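Local coordinates for protein ribonucleoside-diphosphate reductase (Pseudomonas aeruginosa, PDB 5IM3) that probably catalyses the reduction of ribonucleoside diphosphates to deoxyribonucleotides for DNA synthesis, and binds dATP as an allosteric nucleotide, in its N-terminal ATP cone and at a further site, at residues Leu623-Asn636 and Tyr695-Arg707. Residues are numbered along the deposited sequence; the frame is centred on the assembly and turned at random.
Sequences LEKTVKTAVRMLDN and YAIQASCDLADER
R632 and E706 both hold CG trans to the backbone N (chi1 -173° in R632); with R632 extended as far as NE, where chi4 (89°) turns the guanidinium, and E706 extended beyond CG, their charged ends meet between helices 620-640 and 679-707. The salt bridge is end-on, two nearly straight hydrogen bonds on the syn side: R632 NH1 to E706 OE1 (2.9 Å) and NH2 to OE2 (2.8 Å), a fit that suits arginine's two terminal nitrogens. R707 NH1 makes a salt bridge to the anti lone pair of D635 OD2 (2.9 Å), and its NH2 a more bent hydrogen bond to N636 OD1 (2.7 Å). R707 NH2 also lies over one face of the R632 guanidinium; E334, bridged to both arginines, probably offsets their like charges. D635 is held further by R656, R762 and N763. Beyond this polar end, small A699 lets the backbones close in. At the other end Y695 lays its flat ring under E624, whose CB stands 3.6 Å from the ring centroid, a CH-pi contact. The axes of segments 623-636 and 695-707 approach to 8.5 Å and cross at -51°, consistent with classic ridges-into-grooves packing, V631 being a knob among A696, A699, S700 and L703, within the reductase barrel domain.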
# COMPACT_ATOMS: atom_id res chain seq x y z
N LEU A 623 48.17 31.60 4.93
CA LEU A 623 47.04 31.58 4.00
C LEU A 623 47.18 32.68 2.95
O LEU A 623 46.88 32.46 1.77
CB LEU A 623 45.74 31.73 4.78
CG LEU A 623 44.43 31.59 4.00
CD1 LEU A 623 44.29 30.19 3.41
CD2 LEU A 623 43.27 31.91 4.91
N GLU A 624 47.62 33.87 3.36
CA GLU A 624 47.77 34.96 2.41
C GLU A 624 48.78 34.61 1.32
O GLU A 624 48.54 34.85 0.14
CB GLU A 624 48.19 36.24 3.14
CG GLU A 624 48.53 37.40 2.22
CD GLU A 624 48.74 38.70 2.96
OE1 GLU A 624 48.77 38.69 4.21
OE2 GLU A 624 48.89 39.75 2.29
N LYS A 625 49.92 34.03 1.71
CA LYS A 625 50.95 33.68 0.73
C LYS A 625 50.43 32.68 -0.29
O LYS A 625 50.70 32.81 -1.49
CB LYS A 625 52.18 33.13 1.45
CG LYS A 625 52.90 34.16 2.29
CD LYS A 625 53.23 33.62 3.66
CE LYS A 625 53.92 34.65 4.52
NZ LYS A 625 54.19 34.12 5.89
N THR A 626 49.68 31.67 0.16
CA THR A 626 49.17 30.67 -0.77
C THR A 626 48.09 31.25 -1.68
O THR A 626 48.05 30.93 -2.87
CB THR A 626 48.63 29.47 0.01
OG1 THR A 626 47.61 29.92 0.91
CG2 THR A 626 49.75 28.80 0.80
N VAL A 627 47.22 32.10 -1.14
CA VAL A 627 46.17 32.70 -1.95
C VAL A 627 46.78 33.63 -3.01
O VAL A 627 46.35 33.63 -4.17
CB VAL A 627 45.16 33.45 -1.07
CG1 VAL A 627 44.18 34.26 -1.92
CG2 VAL A 627 44.39 32.46 -0.21
N LYS A 628 47.77 34.43 -2.62
CA LYS A 628 48.41 35.33 -3.57
C LYS A 628 48.96 34.56 -4.76
O LYS A 628 48.79 34.97 -5.92
CB LYS A 628 49.52 36.12 -2.89
CG LYS A 628 49.03 37.30 -2.07
CD LYS A 628 50.21 38.11 -1.53
CE LYS A 628 49.77 39.48 -1.03
NZ LYS A 628 50.95 40.35 -0.72
N THR A 629 49.63 33.43 -4.50
CA THR A 629 50.20 32.65 -5.59
C THR A 629 49.11 31.89 -6.35
O THR A 629 49.23 31.71 -7.57
CB THR A 629 51.25 31.68 -5.06
OG1 THR A 629 52.30 32.42 -4.43
CG2 THR A 629 51.83 30.83 -6.18
N ALA A 630 48.07 31.44 -5.65
CA ALA A 630 46.98 30.73 -6.31
C ALA A 630 46.30 31.62 -7.34
O ALA A 630 46.08 31.20 -8.49
CB ALA A 630 45.97 30.26 -5.26
N VAL A 631 45.96 32.85 -6.96
CA VAL A 631 45.27 33.75 -7.88
C VAL A 631 46.14 34.03 -9.10
O VAL A 631 45.64 34.07 -10.23
CB VAL A 631 44.87 35.05 -7.16
CG1 VAL A 631 44.28 36.06 -8.14
CG2 VAL A 631 43.87 34.75 -6.04
N ARG A 632 47.44 34.22 -8.90
CA ARG A 632 48.33 34.46 -10.03
C ARG A 632 48.32 33.27 -10.99
O ARG A 632 48.20 33.45 -12.20
CB ARG A 632 49.75 34.73 -9.54
CG ARG A 632 50.69 35.16 -10.66
CD ARG A 632 52.12 35.35 -10.16
NE ARG A 632 52.98 35.92 -11.18
CZ ARG A 632 53.16 37.23 -11.37
NH1 ARG A 632 52.53 38.11 -10.60
NH2 ARG A 632 53.96 37.66 -12.34
N MET A 633 48.44 32.06 -10.45
CA MET A 633 48.39 30.87 -11.30
C MET A 633 47.08 30.80 -12.07
O MET A 633 47.07 30.45 -13.26
CB MET A 633 48.57 29.61 -10.44
CG MET A 633 49.93 29.54 -9.76
SD MET A 633 50.05 28.22 -8.55
CE MET A 633 49.87 26.76 -9.58
N LEU A 634 45.97 31.14 -11.43
CA LEU A 634 44.68 31.11 -12.12
C LEU A 634 44.60 32.19 -13.19
O LEU A 634 44.04 31.96 -14.27
CB LEU A 634 43.54 31.26 -11.12
CG LEU A 634 43.26 30.06 -10.22
CD1 LEU A 634 42.14 30.35 -9.23
CD2 LEU A 634 42.93 28.81 -11.04
N ASP A 635 45.17 33.37 -12.93
CA ASP A 635 45.19 34.40 -13.95
C ASP A 635 46.05 33.97 -15.14
O ASP A 635 45.72 34.28 -16.29
CB ASP A 635 45.70 35.72 -13.36
CG ASP A 635 45.32 36.92 -14.22
OD1 ASP A 635 44.13 37.05 -14.56
OD2 ASP A 635 46.21 37.73 -14.55
N ASN A 636 47.14 33.25 -14.87
CA ASN A 636 47.96 32.73 -15.96
C ASN A 636 47.18 31.73 -16.81
O ASN A 636 47.34 31.69 -18.03
CB ASN A 636 49.21 32.06 -15.40
CG ASN A 636 50.24 33.06 -14.90
OD1 ASN A 636 49.94 34.23 -14.69
ND2 ASN A 636 51.47 32.59 -14.73
N TYR A 695 42.23 38.10 1.18
CA TYR A 695 43.50 37.86 0.50
C TYR A 695 43.31 37.67 -1.00
O TYR A 695 44.09 38.19 -1.80
CB TYR A 695 44.17 36.64 1.12
CG TYR A 695 44.50 36.83 2.58
CD1 TYR A 695 45.01 38.04 3.03
CD2 TYR A 695 44.28 35.82 3.51
CE1 TYR A 695 45.31 38.24 4.35
CE2 TYR A 695 44.58 36.01 4.84
CZ TYR A 695 45.09 37.23 5.24
OH TYR A 695 45.39 37.45 6.54
N ALA A 696 42.27 36.94 -1.40
CA ALA A 696 42.02 36.75 -2.83
C ALA A 696 41.75 38.08 -3.51
O ALA A 696 42.33 38.38 -4.56
CB ALA A 696 40.85 35.78 -3.03
N ILE A 697 40.88 38.90 -2.92
CA ILE A 697 40.61 40.21 -3.49
C ILE A 697 41.87 41.06 -3.49
O ILE A 697 42.18 41.74 -4.47
CB ILE A 697 39.45 40.89 -2.73
CG1 ILE A 697 38.15 40.13 -2.98
CG2 ILE A 697 39.31 42.36 -3.15
CD1 ILE A 697 36.96 40.64 -2.19
N GLN A 698 42.63 41.02 -2.39
CA GLN A 698 43.87 41.78 -2.33
C GLN A 698 44.87 41.31 -3.38
O GLN A 698 45.58 42.13 -3.98
CB GLN A 698 44.49 41.67 -0.93
CG GLN A 698 45.73 42.51 -0.74
CD GLN A 698 46.33 42.36 0.65
OE1 GLN A 698 46.43 41.25 1.18
NE2 GLN A 698 46.72 43.48 1.24
N ALA A 699 44.93 40.00 -3.63
CA ALA A 699 45.82 39.47 -4.65
C ALA A 699 45.43 39.97 -6.03
O ALA A 699 46.30 40.28 -6.86
CB ALA A 699 45.83 37.94 -4.61
N SER A 700 44.13 40.04 -6.31
CA SER A 700 43.69 40.53 -7.62
C SER A 700 44.11 41.98 -7.83
O SER A 700 44.40 42.38 -8.96
CB SER A 700 42.18 40.37 -7.75
OG SER A 700 41.79 40.28 -9.11
N CYS A 701 44.14 42.78 -6.76
CA CYS A 701 44.63 44.15 -6.87
C CYS A 701 46.11 44.19 -7.22
O CYS A 701 46.56 45.07 -7.96
CB CYS A 701 44.38 44.91 -5.56
SG CYS A 701 42.65 45.11 -5.08
N ASP A 702 46.89 43.24 -6.70
CA ASP A 702 48.32 43.21 -6.99
C ASP A 702 48.57 42.88 -8.46
O ASP A 702 49.46 43.46 -9.09
CB ASP A 702 49.02 42.20 -6.09
CG ASP A 702 48.89 42.54 -4.62
OD1 ASP A 702 48.51 43.69 -4.30
OD2 ASP A 702 49.16 41.66 -3.78
N LEU A 703 47.80 41.94 -9.02
CA LEU A 703 47.94 41.64 -10.44
C LEU A 703 47.51 42.82 -11.31
O LEU A 703 48.10 43.06 -12.37
CB LEU A 703 47.12 40.39 -10.79
CG LEU A 703 47.52 39.11 -10.05
CD1 LEU A 703 46.58 37.98 -10.43
CD2 LEU A 703 48.97 38.73 -10.35
N ALA A 704 46.50 43.57 -10.87
CA ALA A 704 46.08 44.75 -11.62
C ALA A 704 47.20 45.79 -11.67
O ALA A 704 47.38 46.47 -12.69
CB ALA A 704 44.83 45.36 -10.99
N ASP A 705 47.96 45.92 -10.58
CA ASP A 705 49.08 46.86 -10.58
C ASP A 705 50.18 46.42 -11.54
O ASP A 705 50.87 47.26 -12.12
CB ASP A 705 49.65 46.99 -9.16
CG ASP A 705 48.64 47.56 -8.18
OD1 ASP A 705 47.77 48.35 -8.60
OD2 ASP A 705 48.71 47.20 -6.98
N GLU A 706 50.34 45.11 -11.72
CA GLU A 706 51.42 44.56 -12.54
C GLU A 706 51.00 44.32 -13.98
O GLU A 706 51.80 44.50 -14.90
CB GLU A 706 51.93 43.25 -11.92
CG GLU A 706 53.06 42.58 -12.69
CD GLU A 706 53.42 41.23 -12.12
OE1 GLU A 706 53.11 40.97 -10.93
OE2 GLU A 706 54.01 40.41 -12.86
N ARG A 707 49.75 43.90 -14.20
CA ARG A 707 49.28 43.54 -15.53
C ARG A 707 48.18 44.45 -16.05
O ARG A 707 47.86 44.38 -17.25
CB ARG A 707 48.76 42.09 -15.52
CG ARG A 707 49.83 41.07 -15.15
CD ARG A 707 49.26 39.69 -14.87
NE ARG A 707 50.33 38.70 -14.75
CZ ARG A 707 50.16 37.43 -14.42
NH1 ARG A 707 48.95 36.95 -14.17
NH2 ARG A 707 51.21 36.62 -14.34